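Long-range contacts in solute Binding Protein, BlMnBP1 in complex with mannotriose (Bifidobacterium, PDB 6FUV), which probably captures manno-oligosaccharides such as mannotriose outside the cell and delivers them to an ABC transporter: residues A[209-214]-A[415-420]; A[146-151]-A[162-167]; A[20-25]-A[315-320]. All coordinates share one frame; numbering follows the deposited sequence.

Contact 1: A[209-214]-A[415-420]; sequences DKTPFA and EWDQKW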
# COMPACT_ATOMS: atom_id res chain seq x y z
N ASP A 209 -2.56 -16.38 17.55
CA ASP A 209 -3.51 -15.63 18.36
C ASP A 209 -4.89 -15.87 17.78
O ASP A 209 -5.12 -15.69 16.59
CB ASP A 209 -3.13 -14.15 18.35
CG ASP A 209 -4.06 -13.30 19.14
OD1 ASP A 209 -5.04 -13.84 19.74
OD2 ASP A 209 -3.81 -12.06 19.14
N LYS A 210 -5.79 -16.37 18.61
CA LYS A 210 -7.14 -16.68 18.18
C LYS A 210 -8.04 -15.46 18.11
O LYS A 210 -9.11 -15.52 17.47
CB LYS A 210 -7.80 -17.71 19.13
CG LYS A 210 -7.19 -19.07 19.12
CD LYS A 210 -8.06 -20.03 19.89
CE LYS A 210 -8.70 -21.05 18.99
NZ LYS A 210 -9.74 -21.87 19.68
N THR A 211 -7.64 -14.36 18.74
CA THR A 211 -8.53 -13.23 18.83
C THR A 211 -7.78 -11.93 18.60
O THR A 211 -7.95 -10.99 19.39
CB THR A 211 -9.19 -13.18 20.21
OG1 THR A 211 -8.20 -13.00 21.24
CG2 THR A 211 -9.97 -14.42 20.46
N PRO A 212 -6.98 -11.82 17.52
CA PRO A 212 -6.24 -10.58 17.28
C PRO A 212 -7.12 -9.37 17.08
O PRO A 212 -6.59 -8.24 17.12
CB PRO A 212 -5.43 -10.90 16.03
CG PRO A 212 -6.22 -11.95 15.35
CD PRO A 212 -6.79 -12.81 16.46
N PHE A 213 -8.43 -9.56 16.85
CA PHE A 213 -9.30 -8.43 16.54
C PHE A 213 -10.11 -7.98 17.75
O PHE A 213 -10.83 -6.99 17.66
CB PHE A 213 -10.24 -8.77 15.37
CG PHE A 213 -9.51 -9.16 14.12
CD1 PHE A 213 -8.85 -8.21 13.35
CD2 PHE A 213 -9.44 -10.47 13.76
CE1 PHE A 213 -8.09 -8.56 12.31
CE2 PHE A 213 -8.73 -10.84 12.61
CZ PHE A 213 -8.07 -9.86 11.88
N ALA A 214 -9.98 -8.67 18.88
CA ALA A 214 -10.69 -8.24 20.08
C ALA A 214 -10.09 -6.95 20.65
O ALA A 214 -8.91 -6.64 20.50
CB ALA A 214 -10.64 -9.36 21.12
N GLU A 415 -16.84 -11.80 15.20
CA GLU A 415 -17.06 -12.69 14.08
C GLU A 415 -15.77 -12.93 13.31
O GLU A 415 -15.49 -14.07 12.92
CB GLU A 415 -18.15 -12.12 13.19
CG GLU A 415 -19.55 -12.30 13.78
CD GLU A 415 -20.61 -11.50 13.10
OE1 GLU A 415 -20.36 -10.99 12.00
OE2 GLU A 415 -21.71 -11.38 13.67
N TRP A 416 -14.95 -11.87 13.14
CA TRP A 416 -13.63 -12.07 12.55
C TRP A 416 -12.81 -13.01 13.43
O TRP A 416 -12.15 -13.91 12.91
CB TRP A 416 -12.91 -10.74 12.37
CG TRP A 416 -13.45 -9.79 11.39
CD1 TRP A 416 -14.70 -9.73 10.89
CD2 TRP A 416 -12.72 -8.75 10.74
NE1 TRP A 416 -14.81 -8.71 10.00
CE2 TRP A 416 -13.59 -8.10 9.86
CE3 TRP A 416 -11.39 -8.31 10.79
CZ2 TRP A 416 -13.21 -7.03 9.05
CZ3 TRP A 416 -11.00 -7.22 9.97
CH2 TRP A 416 -11.92 -6.59 9.16
N ASP A 417 -12.88 -12.83 14.75
CA ASP A 417 -12.08 -13.66 15.64
C ASP A 417 -12.47 -15.13 15.53
O ASP A 417 -11.61 -16.02 15.57
CB ASP A 417 -12.21 -13.20 17.10
CG ASP A 417 -11.28 -12.05 17.46
OD1 ASP A 417 -10.35 -11.69 16.67
OD2 ASP A 417 -11.49 -11.47 18.53
N GLN A 418 -13.76 -15.42 15.43
CA GLN A 418 -14.17 -16.80 15.21
C GLN A 418 -13.55 -17.37 13.94
O GLN A 418 -12.93 -18.43 13.97
CB GLN A 418 -15.70 -16.90 15.18
CG GLN A 418 -16.31 -17.16 16.56
CD GLN A 418 -17.71 -16.60 16.72
OE1 GLN A 418 -18.09 -16.18 17.82
NE2 GLN A 418 -18.50 -16.59 15.62
N LYS A 419 -13.66 -16.65 12.83
CA LYS A 419 -13.08 -17.16 11.59
C LYS A 419 -11.56 -17.25 11.67
O LYS A 419 -10.96 -18.16 11.09
CB LYS A 419 -13.53 -16.28 10.45
CG LYS A 419 -14.96 -16.54 10.02
CD LYS A 419 -15.49 -15.41 9.14
CE LYS A 419 -16.89 -15.70 8.63
NZ LYS A 419 -17.20 -14.85 7.45
N TRP A 420 -10.92 -16.31 12.36
CA TRP A 420 -9.46 -16.34 12.37
C TRP A 420 -8.97 -17.44 13.30
O TRP A 420 -8.10 -18.23 12.92
CB TRP A 420 -8.90 -14.98 12.79
CG TRP A 420 -7.43 -14.92 12.83
CD1 TRP A 420 -6.66 -15.17 13.90
CD2 TRP A 420 -6.54 -14.58 11.76
NE1 TRP A 420 -5.35 -15.00 13.58
CE2 TRP A 420 -5.26 -14.63 12.27
CE3 TRP A 420 -6.71 -14.26 10.42
CZ2 TRP A 420 -4.14 -14.36 11.51
CZ3 TRP A 420 -5.60 -13.97 9.67
CH2 TRP A 420 -4.33 -14.04 10.21
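Asp417 OD1 accepts a hydrogen bond from Phe213 N at 2.9 Å, through the syn lone pair that faces its partner oxygen and with an N-H...O angle of 149°. The carboxylate gets there because CG stands anti to the carbonyl carbon (chi1 -84°), which carries it off helix 409-426 and against the type I turn of Thr211 to Ala214. Its other oxygen, OD2, lies 3.2 Å from Ala214 N, at an angle too poor for a hydrogen bond, and beside Thr211 CB. Just upstream, Thr211 N is held by Asp209 OD1 at 2.8 Å in an Asx turn, the donor meeting the oxygen from above the carboxylate plane.

Beyond this polar grip, the Phe213 ring fits between two indoles of the helix. Trp416 presents its edge, with CE3 poised 3.5 Å above the plane of the phenyl ring and over its centre, in a T-shaped pair whose planes make 82°. Phe213 in turn directs its own edge at the face of Trp420, again nearly perpendicular, so the ring acts as acceptor on one side and as edge donor on the other. Pro212 adds a CH-pi contact, its CG lying 3.8 Å from the centroid of the Trp420 five-membered ring. The indole NE1 of Trp420 is hydrogen-bonded to Met206 O. An alanine in place of Phe213 would probably open a gap between the two indoles and leave the Trp416 edge without the face it packs on. Tyr228 and Pro224 of helix 223-236 also touch Phe213. The whole is an aromatic cluster, flanked by an Asx turn and a beta turn, that fastens a long loop to the C-terminal helix.

Contact 2: A[146-151]-A[162-167]; sequences AGINEL and LKAIKE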
# COMPACT_ATOMS: atom_id res chain seq x y z
N ALA A 146 -12.01 24.71 11.15
CA ALA A 146 -12.75 23.99 12.17
C ALA A 146 -12.15 24.15 13.56
O ALA A 146 -12.55 23.46 14.48
CB ALA A 146 -12.78 22.51 11.81
N GLY A 147 -11.15 24.99 13.71
CA GLY A 147 -10.55 25.22 15.00
C GLY A 147 -9.50 24.21 15.43
O GLY A 147 -9.00 24.30 16.55
N ILE A 148 -9.17 23.26 14.57
CA ILE A 148 -8.21 22.21 14.89
C ILE A 148 -6.82 22.74 14.56
O ILE A 148 -6.48 22.93 13.40
CB ILE A 148 -8.51 20.93 14.10
CG1 ILE A 148 -9.96 20.48 14.39
CG2 ILE A 148 -7.52 19.88 14.49
CD1 ILE A 148 -10.57 19.66 13.34
N ASN A 149 -6.01 22.98 15.59
CA ASN A 149 -4.65 23.47 15.40
C ASN A 149 -3.56 22.48 15.81
O ASN A 149 -2.39 22.82 15.73
CB ASN A 149 -4.48 24.79 16.18
CG ASN A 149 -5.24 24.80 17.51
OD1 ASN A 149 -5.26 23.80 18.23
ND2 ASN A 149 -5.96 25.89 17.77
N GLU A 150 -3.91 21.29 16.27
CA GLU A 150 -2.96 20.20 16.39
C GLU A 150 -3.64 18.93 15.91
O GLU A 150 -4.87 18.80 16.01
CB GLU A 150 -2.47 20.07 17.81
CG GLU A 150 -3.53 20.19 18.84
CD GLU A 150 -3.01 20.14 20.26
OE1 GLU A 150 -1.79 19.89 20.40
OE2 GLU A 150 -3.82 20.33 21.19
N LEU A 151 -2.83 18.01 15.40
CA LEU A 151 -3.32 16.81 14.77
C LEU A 151 -3.82 15.81 15.82
O LEU A 151 -3.12 15.55 16.80
CB LEU A 151 -2.23 16.16 13.92
CG LEU A 151 -1.63 17.04 12.85
CD1 LEU A 151 -0.40 16.46 12.21
CD2 LEU A 151 -2.68 17.32 11.77
N LEU A 162 -13.35 15.14 13.66
CA LEU A 162 -14.42 14.99 12.69
C LEU A 162 -15.69 15.70 13.16
O LEU A 162 -16.44 16.27 12.35
CB LEU A 162 -14.70 13.50 12.43
CG LEU A 162 -13.56 12.67 11.83
CD1 LEU A 162 -13.99 11.20 11.65
CD2 LEU A 162 -13.09 13.24 10.52
N LYS A 163 -15.96 15.68 14.46
CA LYS A 163 -17.13 16.42 14.95
C LYS A 163 -16.97 17.92 14.72
O LYS A 163 -17.90 18.58 14.29
CB LYS A 163 -17.37 16.14 16.42
CG LYS A 163 -18.42 17.02 17.02
CD LYS A 163 -19.29 16.27 18.00
CE LYS A 163 -18.51 15.54 19.02
NZ LYS A 163 -19.35 15.13 20.17
N ALA A 164 -15.78 18.45 14.95
CA ALA A 164 -15.56 19.87 14.70
C ALA A 164 -15.65 20.22 13.22
O ALA A 164 -16.21 21.26 12.85
CB ALA A 164 -14.18 20.28 15.22
N ILE A 165 -15.11 19.36 12.34
CA ILE A 165 -15.14 19.62 10.91
C ILE A 165 -16.57 19.70 10.43
O ILE A 165 -16.95 20.59 9.69
CB ILE A 165 -14.34 18.55 10.14
CG1 ILE A 165 -12.88 18.57 10.58
CG2 ILE A 165 -14.50 18.73 8.64
CD1 ILE A 165 -12.05 17.41 10.04
N LYS A 166 -17.40 18.77 10.88
CA LYS A 166 -18.78 18.73 10.40
C LYS A 166 -19.58 19.87 10.97
O LYS A 166 -20.46 20.41 10.30
CB LYS A 166 -19.46 17.42 10.78
CG LYS A 166 -20.82 17.21 10.06
CD LYS A 166 -21.61 16.09 10.64
CE LYS A 166 -22.96 15.94 9.97
NZ LYS A 166 -22.92 16.06 8.47
N GLU A 167 -19.24 20.30 12.18
CA GLU A 167 -19.95 21.39 12.84
C GLU A 167 -19.62 22.74 12.21
O GLU A 167 -20.52 23.52 11.90
CB GLU A 167 -19.60 21.36 14.33
CG GLU A 167 -20.50 22.18 15.23
CD GLU A 167 -19.76 22.74 16.44
OE1 GLU A 167 -18.67 22.21 16.77
OE2 GLU A 167 -20.26 23.72 17.05
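Ala146 meets Ala164 through a backbone oxygen laid against a methyl group: Ala146 O lies 3.6 Å from Ala164 CB, and no hydrogen bond joins the two segments. The Ala146 side chain points toward the helix and reaches its backbone, with CB 3.8 Å from Ile165 CA. Only 5.1 Å separates Ala146 CA from Ile165 CA, a spacing allowed by the small Ala146, whose methyl packs on the backbone of Ile165.

Ala146 is the first residue beyond helix 140-145, which ends in a Schellman motif. Gly147 is the C-prime residue, at positive phi (83°), and Ile148 N turns back to Phe143 O. A CB on Gly147 would collide with Ala146 O, while nothing in 162-167 lies near it. The reversal turns the chain so that Ile148 follows Ala146 onto the same helix, 155-168. In Ile148, CG1 is anti to the carbonyl carbon (chi1 -56°), and the extended arm ends with CD1 at 3.8 Å from Ile165 CG1 and 4.1 Å from Ala164 CB. The isoleucine side chains cross at about a right angle, tip of one against the flank of the other.

Phe143 of the preceding helix packs against both isoleucines, and Val142 adds to the cover of Ile165. On the sheet side, Ile165 also touches Ala262 of strand 261-264. The carbonyl oxygen of Ile165 accepts a hydrogen bond from Thr169 OG1, close to the end of the helix, where Thr169 also packs on the Ala146 methyl.

Contact 3: A[20-25]-A[315-320]; sequences LKATIT and KDRQEA. With ACT (acetate ion), chain F.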
# COMPACT_ATOMS: atom_id res chain seq x y z
N LEU A 20 21.23 -5.46 -26.27
CA LEU A 20 19.88 -5.97 -26.40
C LEU A 20 19.03 -5.03 -27.24
O LEU A 20 19.09 -3.81 -27.10
CB LEU A 20 19.26 -6.14 -25.02
CG LEU A 20 19.75 -7.29 -24.14
CD1 LEU A 20 19.36 -7.07 -22.68
CD2 LEU A 20 19.17 -8.60 -24.60
N LYS A 21 18.26 -5.61 -28.14
CA LYS A 21 17.19 -4.93 -28.85
C LYS A 21 15.90 -5.69 -28.54
O LYS A 21 15.69 -6.80 -29.05
CB LYS A 21 17.46 -4.90 -30.36
CG LYS A 21 18.70 -4.13 -30.79
CD LYS A 21 18.84 -4.12 -32.31
CE LYS A 21 19.75 -3.01 -32.80
NZ LYS A 21 19.99 -3.11 -34.28
N ALA A 22 15.05 -5.11 -27.69
CA ALA A 22 13.78 -5.76 -27.38
C ALA A 22 12.77 -4.73 -26.95
O ALA A 22 13.11 -3.60 -26.59
CB ALA A 22 13.94 -6.82 -26.30
N THR A 23 11.50 -5.10 -27.12
CA THR A 23 10.36 -4.38 -26.61
C THR A 23 9.79 -5.13 -25.42
O THR A 23 9.53 -6.32 -25.53
CB THR A 23 9.26 -4.26 -27.67
OG1 THR A 23 9.72 -3.60 -28.83
CG2 THR A 23 8.11 -3.55 -27.07
N ILE A 24 9.58 -4.43 -24.30
CA ILE A 24 9.01 -5.02 -23.10
C ILE A 24 7.76 -4.26 -22.71
O ILE A 24 7.65 -3.06 -22.95
CB ILE A 24 10.02 -5.03 -21.94
CG1 ILE A 24 10.43 -3.61 -21.53
CG2 ILE A 24 11.22 -5.93 -22.33
CD1 ILE A 24 11.12 -3.60 -20.21
N THR A 25 6.85 -4.98 -22.06
CA THR A 25 5.55 -4.44 -21.65
C THR A 25 5.46 -4.37 -20.13
O THR A 25 5.71 -5.36 -19.45
CB THR A 25 4.42 -5.31 -22.20
OG1 THR A 25 4.53 -5.41 -23.61
CG2 THR A 25 3.10 -4.76 -21.85
N LYS A 315 14.36 -14.87 -23.05
CA LYS A 315 15.61 -14.54 -22.39
C LYS A 315 15.91 -13.05 -22.47
O LYS A 315 16.25 -12.43 -21.47
CB LYS A 315 16.72 -15.38 -23.03
CG LYS A 315 17.97 -15.53 -22.26
CD LYS A 315 18.99 -16.51 -22.97
CE LYS A 315 18.95 -16.40 -24.48
NZ LYS A 315 19.89 -17.36 -25.18
N ASP A 316 15.77 -12.48 -23.67
CA ASP A 316 16.06 -11.06 -23.88
C ASP A 316 15.12 -10.15 -23.11
O ASP A 316 15.53 -9.13 -22.58
CB ASP A 316 15.96 -10.68 -25.37
CG ASP A 316 17.15 -11.10 -26.18
OD1 ASP A 316 18.09 -11.69 -25.62
OD2 ASP A 316 17.10 -10.87 -27.39
N ARG A 317 13.84 -10.47 -23.08
CA ARG A 317 12.88 -9.60 -22.41
C ARG A 317 13.04 -9.67 -20.91
O ARG A 317 12.88 -8.65 -20.23
CB ARG A 317 11.45 -9.95 -22.80
CG ARG A 317 11.13 -9.64 -24.29
CD ARG A 317 9.63 -9.72 -24.58
NE ARG A 317 9.38 -9.14 -25.89
CZ ARG A 317 9.29 -9.84 -27.02
NH1 ARG A 317 9.37 -11.15 -26.97
NH2 ARG A 317 9.11 -9.22 -28.18
N GLN A 318 13.34 -10.86 -20.37
CA GLN A 318 13.58 -10.98 -18.94
C GLN A 318 14.71 -10.05 -18.53
O GLN A 318 14.59 -9.30 -17.58
CB GLN A 318 13.90 -12.43 -18.54
CG GLN A 318 12.75 -13.41 -18.63
CD GLN A 318 13.07 -14.73 -18.04
OE1 GLN A 318 14.21 -15.01 -17.67
NE2 GLN A 318 12.05 -15.53 -17.86
N GLU A 319 15.84 -10.09 -19.24
CA GLU A 319 16.98 -9.26 -18.89
C GLU A 319 16.68 -7.78 -19.11
O GLU A 319 17.03 -6.96 -18.28
CB GLU A 319 18.19 -9.71 -19.71
CG GLU A 319 19.34 -8.75 -19.69
CD GLU A 319 20.63 -9.28 -20.30
OE1 GLU A 319 20.59 -10.29 -21.02
OE2 GLU A 319 21.69 -8.65 -20.04
N ALA A 320 16.06 -7.42 -20.23
CA ALA A 320 15.67 -6.03 -20.42
C ALA A 320 14.76 -5.56 -19.29
O ALA A 320 14.89 -4.43 -18.80
CB ALA A 320 14.96 -5.89 -21.77
C ACT F . 9.84 -7.14 -30.68
O ACT F . 9.27 -8.12 -31.26
OXT ACT F . 10.78 -7.15 -29.85
CH3 ACT F . 9.25 -5.79 -31.01
O HOH W 1 18.73 -8.94 -28.25
O HOH W 2 15.08 -9.50 -28.25
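Asp316, in the first turn of helix 315-330, has Leu20 CD2 over one face of its carboxylate, 3.4 Å from OD1. Its OD2 takes two waters. One donates to OD2 at 2.7 Å and accepts a weak bond from Lys21 N; the other bridges more firmly, donating to OD2 at 2.6 Å and also to Lys21 O.

Next along the helix, Arg317 reaches strand 22-28 with a chain extended from CG to NE. Its NE donates to Thr23 O at 2.8 Å, with an N-H...O angle of 158°, the carbonyl oxygen lying close to the guanidinium plane and meeting NE nearly along the C=O axis (171°). Ala22 and Ile24 make their backbone bonds to Asn56 and strand 57-63, while the intervening Thr23 carbonyl is turned to the arginine. The guanidinium is also engaged by Asp314, in a salt bridge from NH1, and NH2 comes within 3.1 Å of OXT of an acetate, probably a crystallisation component, which Thr23 N also touches through a weak bond.

Glu319, its chain extended with CG anti to the backbone N (chi1 167°), lies along the other branch of Leu20, CG being 3.4 Å from Leu20 CD1, which sits over the carboxylate face. Ala320 then closes the contact, its CB 3.8 Å from Ile24 CG2.

The chemistry divides into an apolar pair, Ile24 and Ala320, Leu20 methyls packed on acidic side chains, and a polar border of water bridges and one direct hydrogen bond from a charged guanidinium to a backbone carbonyl; Arg317 would probably remain ionised, with Asp314 nearby to balance its charge.

In the fold
From the N terminus, strand 22-28 opens contact 3, which closes only at helix 315-330, almost three hundred residues later. Contact 2 is nested inside that long loop, as a short local closure of helix 140-145 and its following turn on helix 155-168. Contact 1 opens after contact 2 has closed, at the loop 209-214, and runs past the close of contact 3 to helix 409-426, so contacts 1 and 3 cross. Contact 3 ties a strand of the larger sheet to a helix; its centre lies about 47 Å from that of contact 1 and about 53 Å from that of contact 2, on the opposite side of the chain's centre.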